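Local coordinates for sugar isomerase (PDB 3QC0), which binds a zinc ion within a xylose isomerase-like TIM barrel and probably interconverts sugars, at residues I82-A93 with A127-V137; L158-E166 with Q190-A199. One frame throughout, in Å; residues are numbered along the deposited sequence.

Contact 1. Residues I82-A93 with A127-V137; sequences IDDNRRAVDEAA and AVLPHARAAGV
His131 reaches from helix 127-135 onto helix 82-93 and gives its NE2 proton to Asp90, NE2 to OD1 2.7 Å, in a nearly straight bond (161°). It leaves near the ring plane and meets OD1 on its syn side, tilted 27° from the carboxylate plane. With CG turned away from the backbone N (chi1 -164°), the imidazole slots among Arg86, Arg87, Val89 and Asp90 as a knob in a hole. Over one ring face lies Arg86 CB, 3.9 Å from the centroid of the His131 ring, a CH-pi contact. Beside it Val89 is the reciprocal knob, set among Val128, His131, Ala132 and Ala135; its CG1 presses to 3.5 Å from Ala135 CB, close for two methyl carbons, while CG2 faces Val128 CG1. Val128 CG2 meets Asn85 CB at 3.5 Å, Ile82 CG2 rests on Ala127 CB, and Val137, just past the Schellman turn at Gly136, closes the far end against Ala92 and Ala93.

Further out, the extended Arg86 chain brings NH2 to 3.3 Å from Ala127 O, a weak bond, and water 1 links Arg86 NE to that carbonyl. Salt bridges to Asp83 and Glu79 hold the Arg86 guanidinium, and Arg87 NH2 grips Asp90 OD2 at 2.9 Å, steadying the histidine's acceptor. Cutting His131 back to an alanine is likely to leave Asp90 OD1 without its cross-helix donor and open a gap beside Arg86 and Val89. Polar pairing and aliphatic packing thus join two nearly parallel barrel helices, and the neighbouring arginine probably tempers the negative charge of Asp90.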
# COMPACT_ATOMS: atom_id res chain seq x y z
N ILE A 82 -24.07 -10.31 -0.41
CA ILE A 82 -24.56 -10.22 -1.79
C ILE A 82 -25.93 -9.55 -1.81
O ILE A 82 -26.19 -8.66 -2.63
CB ILE A 82 -24.56 -11.59 -2.43
CG1 ILE A 82 -23.12 -12.07 -2.71
CG2 ILE A 82 -25.39 -11.59 -3.74
CD1 ILE A 82 -22.97 -13.58 -2.86
N ASP A 83 -26.81 -9.97 -0.91
CA ASP A 83 -28.15 -9.42 -0.88
C ASP A 83 -28.14 -7.94 -0.54
O ASP A 83 -28.91 -7.18 -1.14
CB ASP A 83 -29.08 -10.29 -0.01
CG ASP A 83 -30.45 -10.48 -0.63
OD1 ASP A 83 -30.56 -10.72 -1.87
OD2 ASP A 83 -31.44 -10.37 0.13
N ASP A 84 -27.29 -7.50 0.42
CA ASP A 84 -27.09 -6.07 0.66
C ASP A 84 -26.70 -5.31 -0.57
O ASP A 84 -27.17 -4.19 -0.79
CB ASP A 84 -26.06 -5.77 1.78
CG ASP A 84 -25.82 -4.27 2.00
OD1 ASP A 84 -26.82 -3.59 2.40
OD2 ASP A 84 -24.69 -3.76 1.68
N ASN A 85 -25.82 -5.90 -1.41
CA ASN A 85 -25.42 -5.25 -2.62
C ASN A 85 -26.60 -5.07 -3.59
O ASN A 85 -26.64 -4.09 -4.32
CB ASN A 85 -24.31 -6.05 -3.32
CG ASN A 85 -22.92 -5.75 -2.75
OD1 ASN A 85 -22.24 -4.88 -3.28
ND2 ASN A 85 -22.51 -6.45 -1.67
N ARG A 86 -27.54 -6.03 -3.57
CA ARG A 86 -28.75 -5.87 -4.39
C ARG A 86 -29.56 -4.67 -3.92
O ARG A 86 -30.06 -3.91 -4.75
CB ARG A 86 -29.57 -7.15 -4.40
CG ARG A 86 -28.86 -8.32 -5.05
CD ARG A 86 -29.70 -9.59 -5.11
NE ARG A 86 -28.96 -10.70 -5.70
CZ ARG A 86 -28.60 -11.82 -5.06
NH1 ARG A 86 -28.86 -12.06 -3.76
NH2 ARG A 86 -27.89 -12.67 -5.72
N ARG A 87 -29.65 -4.46 -2.60
CA ARG A 87 -30.29 -3.27 -2.07
C ARG A 87 -29.54 -2.00 -2.50
O ARG A 87 -30.14 -1.01 -2.89
CB ARG A 87 -30.37 -3.33 -0.54
CG ARG A 87 -31.06 -4.53 0.08
CD ARG A 87 -32.59 -4.51 -0.10
NE ARG A 87 -32.96 -4.74 -1.50
CZ ARG A 87 -32.92 -5.92 -2.13
NH1 ARG A 87 -32.54 -7.03 -1.50
NH2 ARG A 87 -33.23 -5.98 -3.41
N ALA A 88 -28.20 -2.04 -2.46
CA ALA A 88 -27.41 -0.93 -2.88
C ALA A 88 -27.65 -0.59 -4.35
O ALA A 88 -27.71 0.57 -4.72
CB ALA A 88 -25.90 -1.19 -2.61
N VAL A 89 -27.79 -1.62 -5.19
CA VAL A 89 -28.12 -1.42 -6.59
C VAL A 89 -29.48 -0.75 -6.72
O VAL A 89 -29.59 0.17 -7.49
CB VAL A 89 -28.14 -2.75 -7.35
CG1 VAL A 89 -28.86 -2.62 -8.73
CG2 VAL A 89 -26.68 -3.27 -7.56
N ASP A 90 -30.46 -1.19 -5.93
CA ASP A 90 -31.79 -0.59 -6.00
C ASP A 90 -31.74 0.92 -5.64
O ASP A 90 -32.42 1.76 -6.24
CB ASP A 90 -32.77 -1.33 -5.09
CG ASP A 90 -33.05 -2.74 -5.53
OD1 ASP A 90 -32.63 -3.19 -6.65
OD2 ASP A 90 -33.71 -3.44 -4.73
N GLU A 91 -30.96 1.24 -4.61
CA GLU A 91 -30.74 2.61 -4.18
C GLU A 91 -30.08 3.43 -5.30
O GLU A 91 -30.54 4.53 -5.64
CB GLU A 91 -29.91 2.65 -2.90
CG GLU A 91 -30.55 1.96 -1.71
CD GLU A 91 -29.60 1.61 -0.58
OE1 GLU A 91 -28.54 2.27 -0.50
OE2 GLU A 91 -29.91 0.66 0.20
N ALA A 92 -29.02 2.89 -5.90
CA ALA A 92 -28.34 3.56 -6.98
C ALA A 92 -29.28 3.83 -8.14
O ALA A 92 -29.22 4.90 -8.75
CB ALA A 92 -27.08 2.74 -7.47
N ALA A 93 -30.09 2.84 -8.47
CA ALA A 93 -31.06 2.97 -9.59
C ALA A 93 -32.06 4.08 -9.29
O ALA A 93 -32.30 4.92 -10.16
CB ALA A 93 -31.76 1.66 -9.81
N ALA A 127 -22.49 -12.68 -8.56
CA ALA A 127 -23.82 -12.94 -8.02
C ALA A 127 -24.71 -11.69 -8.10
O ALA A 127 -25.93 -11.81 -8.29
CB ALA A 127 -23.75 -13.45 -6.55
N VAL A 128 -24.10 -10.52 -7.94
CA VAL A 128 -24.80 -9.24 -7.97
C VAL A 128 -25.06 -8.76 -9.41
O VAL A 128 -26.05 -8.07 -9.67
CB VAL A 128 -24.00 -8.16 -7.18
CG1 VAL A 128 -24.66 -6.75 -7.30
CG2 VAL A 128 -23.85 -8.58 -5.70
N LEU A 129 -24.16 -9.11 -10.33
CA LEU A 129 -24.21 -8.53 -11.66
C LEU A 129 -25.57 -8.61 -12.34
O LEU A 129 -26.03 -7.60 -12.86
CB LEU A 129 -23.12 -9.13 -12.56
CG LEU A 129 -21.83 -8.31 -12.60
CD1 LEU A 129 -20.63 -9.06 -13.22
CD2 LEU A 129 -22.09 -6.98 -13.33
N PRO A 130 -26.22 -9.79 -12.32
CA PRO A 130 -27.53 -9.82 -13.04
C PRO A 130 -28.53 -8.79 -12.50
O PRO A 130 -29.29 -8.19 -13.29
CB PRO A 130 -28.01 -11.27 -12.85
CG PRO A 130 -26.72 -12.06 -12.62
CD PRO A 130 -25.85 -11.13 -11.83
N HIS A 131 -28.53 -8.59 -11.18
CA HIS A 131 -29.38 -7.59 -10.58
C HIS A 131 -29.00 -6.19 -11.03
O HIS A 131 -29.84 -5.37 -11.37
CB HIS A 131 -29.32 -7.72 -9.07
CG HIS A 131 -30.42 -7.01 -8.38
ND1 HIS A 131 -31.63 -7.58 -8.16
CD2 HIS A 131 -30.46 -5.78 -7.82
CE1 HIS A 131 -32.41 -6.72 -7.51
NE2 HIS A 131 -31.73 -5.61 -7.31
N ALA A 132 -27.70 -5.92 -11.07
CA ALA A 132 -27.20 -4.63 -11.49
C ALA A 132 -27.52 -4.37 -12.97
O ALA A 132 -27.94 -3.28 -13.34
CB ALA A 132 -25.66 -4.54 -11.23
N ARG A 133 -27.28 -5.36 -13.81
CA ARG A 133 -27.54 -5.21 -15.25
C ARG A 133 -29.03 -4.97 -15.51
O ARG A 133 -29.37 -4.07 -16.27
CB ARG A 133 -27.00 -6.41 -16.00
CG ARG A 133 -25.47 -6.43 -16.11
CD ARG A 133 -24.92 -7.68 -16.85
NE ARG A 133 -24.78 -7.49 -18.29
CZ ARG A 133 -24.85 -8.48 -19.19
NH1 ARG A 133 -25.09 -9.73 -18.80
NH2 ARG A 133 -24.70 -8.23 -20.47
N ALA A 134 -29.90 -5.69 -14.81
CA ALA A 134 -31.36 -5.50 -14.96
C ALA A 134 -31.79 -4.11 -14.51
O ALA A 134 -32.73 -3.54 -15.09
CB ALA A 134 -32.10 -6.60 -14.18
N ALA A 135 -31.13 -3.55 -13.48
CA ALA A 135 -31.42 -2.23 -12.97
C ALA A 135 -30.80 -1.09 -13.76
O ALA A 135 -31.13 0.08 -13.51
CB ALA A 135 -31.00 -2.12 -11.43
N GLY A 136 -29.90 -1.41 -14.69
CA GLY A 136 -29.15 -0.38 -15.39
C GLY A 136 -28.09 0.33 -14.55
O GLY A 136 -27.76 1.48 -14.83
N VAL A 137 -27.51 -0.37 -13.58
CA VAL A 137 -26.53 0.23 -12.66
C VAL A 137 -25.14 -0.41 -12.91
O VAL A 137 -24.90 -1.57 -12.54
CB VAL A 137 -26.93 0.05 -11.19
CG1 VAL A 137 -25.83 0.62 -10.23
CG2 VAL A 137 -28.29 0.70 -10.88
O HOH W 1 -28.43 -10.85 -8.51

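Contact 2. Residues L158-E166 with Q190-A199; sequences LGQALDICE and QIARAGKMKA
Arg193 carries the polar side of this contact, its extended side chain lodged as a knob among Gly159, Leu162, Asp163 and Glu166. Two salt bridges share Arg193 NH2: Asp163 OD1 at 2.7 Å, through the anti lone pair, and Glu166 OE1 at 2.9 Å, approached from above the carboxylate plane. Arg193 NH1 adds a hydrogen bond to Gly159 O (3.2 Å), in the carbonyl plane on a lone pair, and that oxygen also accepts from Asp163 N within its own helix. Gln190 OE1, one turn back, takes a second bond from Arg193 NH1 at 2.9 Å, and water 2 accepts from NE, so bonds to every guanidinium nitrogen fix its rotation.

Among the apolar contacts, Leu162 CB sits over the centre of one guanidinium face, 3.6 Å from Arg193 CZ, while its CD2 touches Ala194 CB and Ala199 CB. Selenomethionine Met197 bends at chi3 (52°), bringing CE to 3.4 Å from Glu166 CG and against Cys165 CB. The Glu166 contacts belong to one of its two conformers. Leu158 CD2 lies alongside Gln190 CB. At Gly159 the backbone comes close, CA to Gln190 OE1 3.2 Å, where a side chain would be tight against the amide.

The short helical segments run nearly parallel, 21° apart, outside the barrel. Leu158, Leu162 and Cys165 rest on Val174 of strand 172-177, and Cys165 also reaches Ile141 of strand 139-141.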
# COMPACT_ATOMS: atom_id res chain seq x y z
N LEU A 158 -5.14 -1.63 -9.72
CA LEU A 158 -5.98 -1.45 -10.89
C LEU A 158 -5.87 -2.65 -11.83
O LEU A 158 -6.88 -3.07 -12.41
CB LEU A 158 -5.62 -0.15 -11.58
CG LEU A 158 -6.42 0.23 -12.82
CD1 LEU A 158 -7.93 0.30 -12.53
CD2 LEU A 158 -5.88 1.60 -13.33
N GLY A 159 -4.67 -3.23 -12.00
CA GLY A 159 -4.51 -4.41 -12.81
C GLY A 159 -5.36 -5.58 -12.36
O GLY A 159 -5.98 -6.26 -13.15
N GLN A 160 -5.40 -5.81 -11.05
CA GLN A 160 -6.20 -6.86 -10.49
C GLN A 160 -7.68 -6.55 -10.72
O GLN A 160 -8.46 -7.44 -11.05
CB GLN A 160 -5.88 -7.00 -9.01
CG GLN A 160 -6.74 -8.00 -8.27
CD GLN A 160 -6.70 -7.82 -6.76
OE1 GLN A 160 -6.22 -6.79 -6.28
NE2 GLN A 160 -7.24 -8.80 -6.02
N ALA A 161 -8.10 -5.30 -10.46
CA ALA A 161 -9.50 -4.92 -10.69
C ALA A 161 -9.90 -5.20 -12.13
O ALA A 161 -11.01 -5.70 -12.42
CB ALA A 161 -9.74 -3.45 -10.32
N LEU A 162 -9.03 -4.81 -13.05
CA LEU A 162 -9.30 -5.06 -14.47
C LEU A 162 -9.33 -6.55 -14.82
O LEU A 162 -10.13 -6.98 -15.65
CB LEU A 162 -8.31 -4.28 -15.34
CG LEU A 162 -8.43 -2.74 -15.24
CD1 LEU A 162 -7.24 -2.04 -15.93
CD2 LEU A 162 -9.78 -2.25 -15.85
N ASP A 163 -8.46 -7.35 -14.21
CA ASP A 163 -8.52 -8.80 -14.37
C ASP A 163 -9.89 -9.35 -13.98
O ASP A 163 -10.46 -10.20 -14.67
CB ASP A 163 -7.47 -9.51 -13.51
CG ASP A 163 -6.05 -9.35 -14.04
OD1 ASP A 163 -5.80 -8.85 -15.18
OD2 ASP A 163 -5.13 -9.73 -13.25
N ILE A 164 -10.46 -8.82 -12.90
CA ILE A 164 -11.77 -9.27 -12.49
C ILE A 164 -12.82 -8.82 -13.51
O ILE A 164 -13.71 -9.59 -13.81
CB ILE A 164 -12.12 -8.74 -11.07
CG1 ILE A 164 -11.11 -9.28 -10.03
CG2 ILE A 164 -13.60 -9.04 -10.70
CD1 ILE A 164 -11.18 -8.61 -8.65
N CYS A 165 -12.73 -7.58 -14.00
CA CYS A 165 -13.65 -7.06 -15.03
C CYS A 165 -13.60 -7.96 -16.23
O CYS A 165 -14.64 -8.28 -16.80
CB CYS A 165 -13.32 -5.63 -15.39
SG CYS A 165 -13.69 -4.42 -14.14
N GLU A 166 -12.41 -8.37 -16.64
CA GLU A 166 -12.31 -9.26 -17.82
C GLU A 166 -12.96 -10.61 -17.58
O GLU A 166 -13.55 -11.21 -18.52
CB GLU A 166 -10.86 -9.45 -18.22
CG GLU A 166 -10.26 -8.23 -18.83
CD GLU A 166 -9.01 -8.55 -19.64
OE1 GLU A 166 -7.99 -8.99 -19.06
OE2 GLU A 166 -9.05 -8.37 -20.87
N GLN A 190 -1.93 0.41 -16.91
CA GLN A 190 -3.23 -0.08 -16.48
C GLN A 190 -4.35 0.91 -16.76
O GLN A 190 -5.46 0.49 -17.13
CB GLN A 190 -3.20 -0.49 -15.00
CG GLN A 190 -2.22 -1.67 -14.75
CD GLN A 190 -2.57 -2.92 -15.49
OE1 GLN A 190 -3.76 -3.24 -15.73
NE2 GLN A 190 -1.55 -3.67 -15.90
N ILE A 191 -4.07 2.22 -16.71
CA ILE A 191 -5.06 3.22 -17.15
C ILE A 191 -5.35 3.04 -18.64
O ILE A 191 -6.51 3.05 -19.06
CB ILE A 191 -4.62 4.64 -16.85
CG1 ILE A 191 -4.63 4.90 -15.34
CG2 ILE A 191 -5.56 5.68 -17.51
CD1 ILE A 191 -4.03 6.27 -14.93
N ALA A 192 -4.30 2.89 -19.44
CA ALA A 192 -4.46 2.67 -20.89
C ALA A 192 -5.25 1.41 -21.15
O ALA A 192 -6.15 1.40 -22.00
CB ALA A 192 -3.10 2.63 -21.57
N ARG A 193 -4.96 0.34 -20.41
CA ARG A 193 -5.68 -0.92 -20.49
C ARG A 193 -7.17 -0.76 -20.15
O ARG A 193 -8.04 -1.26 -20.90
CB ARG A 193 -5.07 -1.96 -19.56
CG ARG A 193 -5.73 -3.32 -19.59
CD ARG A 193 -5.08 -4.22 -18.58
NE ARG A 193 -5.83 -5.42 -18.36
CZ ARG A 193 -5.90 -6.12 -17.24
NH1 ARG A 193 -5.20 -5.76 -16.17
NH2 ARG A 193 -6.63 -7.22 -17.21
N ALA A 194 -7.46 -0.02 -19.08
CA ALA A 194 -8.84 0.26 -18.66
C ALA A 194 -9.60 0.95 -19.80
O ALA A 194 -10.79 0.67 -20.03
CB ALA A 194 -8.86 1.14 -17.42
N GLY A 195 -8.92 1.88 -20.47
CA GLY A 195 -9.54 2.62 -21.56
C GLY A 195 -9.86 1.69 -22.71
O GLY A 195 -10.95 1.79 -23.32
N LYS A 196 -8.93 0.81 -23.07
CA LYS A 196 -9.18 -0.17 -24.15
C LYS A 196 -10.35 -1.11 -23.85
O LYS A 196 -11.09 -1.53 -24.75
CB LYS A 196 -7.95 -1.03 -24.45
CG LYS A 196 -6.75 -0.26 -25.00
CD LYS A 196 -5.56 -1.24 -25.08
CE LYS A 196 -4.23 -0.58 -25.33
NZ LYS A 196 -3.19 -1.66 -25.57
N MSE A 197 -10.51 -1.46 -22.59
CA MSE A 197 -11.63 -2.24 -22.10
C MSE A 197 -12.94 -1.44 -21.97
O MSE A 197 -13.96 -2.00 -21.60
CB MSE A 197 -11.27 -2.84 -20.72
CG MSE A 197 -10.18 -3.92 -20.84
SE MSE A 197 -9.50 -4.58 -19.20
CE MSE A 197 -11.27 -4.98 -18.48
N LYS A 198 -12.89 -0.13 -22.17
CA LYS A 198 -14.05 0.76 -21.93
C LYS A 198 -14.58 0.59 -20.50
O LYS A 198 -15.78 0.62 -20.25
CB LYS A 198 -15.14 0.57 -23.03
CG LYS A 198 -14.58 0.94 -24.38
CD LYS A 198 -15.68 1.40 -25.37
CE LYS A 198 -16.54 0.29 -25.82
NZ LYS A 198 -17.38 0.72 -27.07
N ALA A 199 -13.64 0.41 -19.55
CA ALA A 199 -14.01 0.02 -18.19
C ALA A 199 -14.01 1.18 -17.19
O ALA A 199 -14.37 0.95 -16.06
CB ALA A 199 -13.03 -1.10 -17.67
O HOH W 2 -6.62 -6.58 -20.93

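Overall arrangement
Contacts 1 and 2 each pair neighbouring helices of the TIM barrel's outer layer; between them the chain passes through strand 100-103 in contact 1, and through strand 172-177 and the short helix 178-181 in contact 2. Their centres are about 21 Å apart and their nearest atoms about 7 Å apart, without touching. Helix 114-135 connects them: it supplies residues 127-135 to contact 1, and its Val122 and Arg118 pack on Ile164 and Gln160 of contact 2. Neither contact supplies a ligand of the zinc site formed by Glu142, Asp177, His204 and Glu248. The side chain of Leu158 is about 9 Å from those of Glu142 and Asp177 and about 12 Å from the zinc ion.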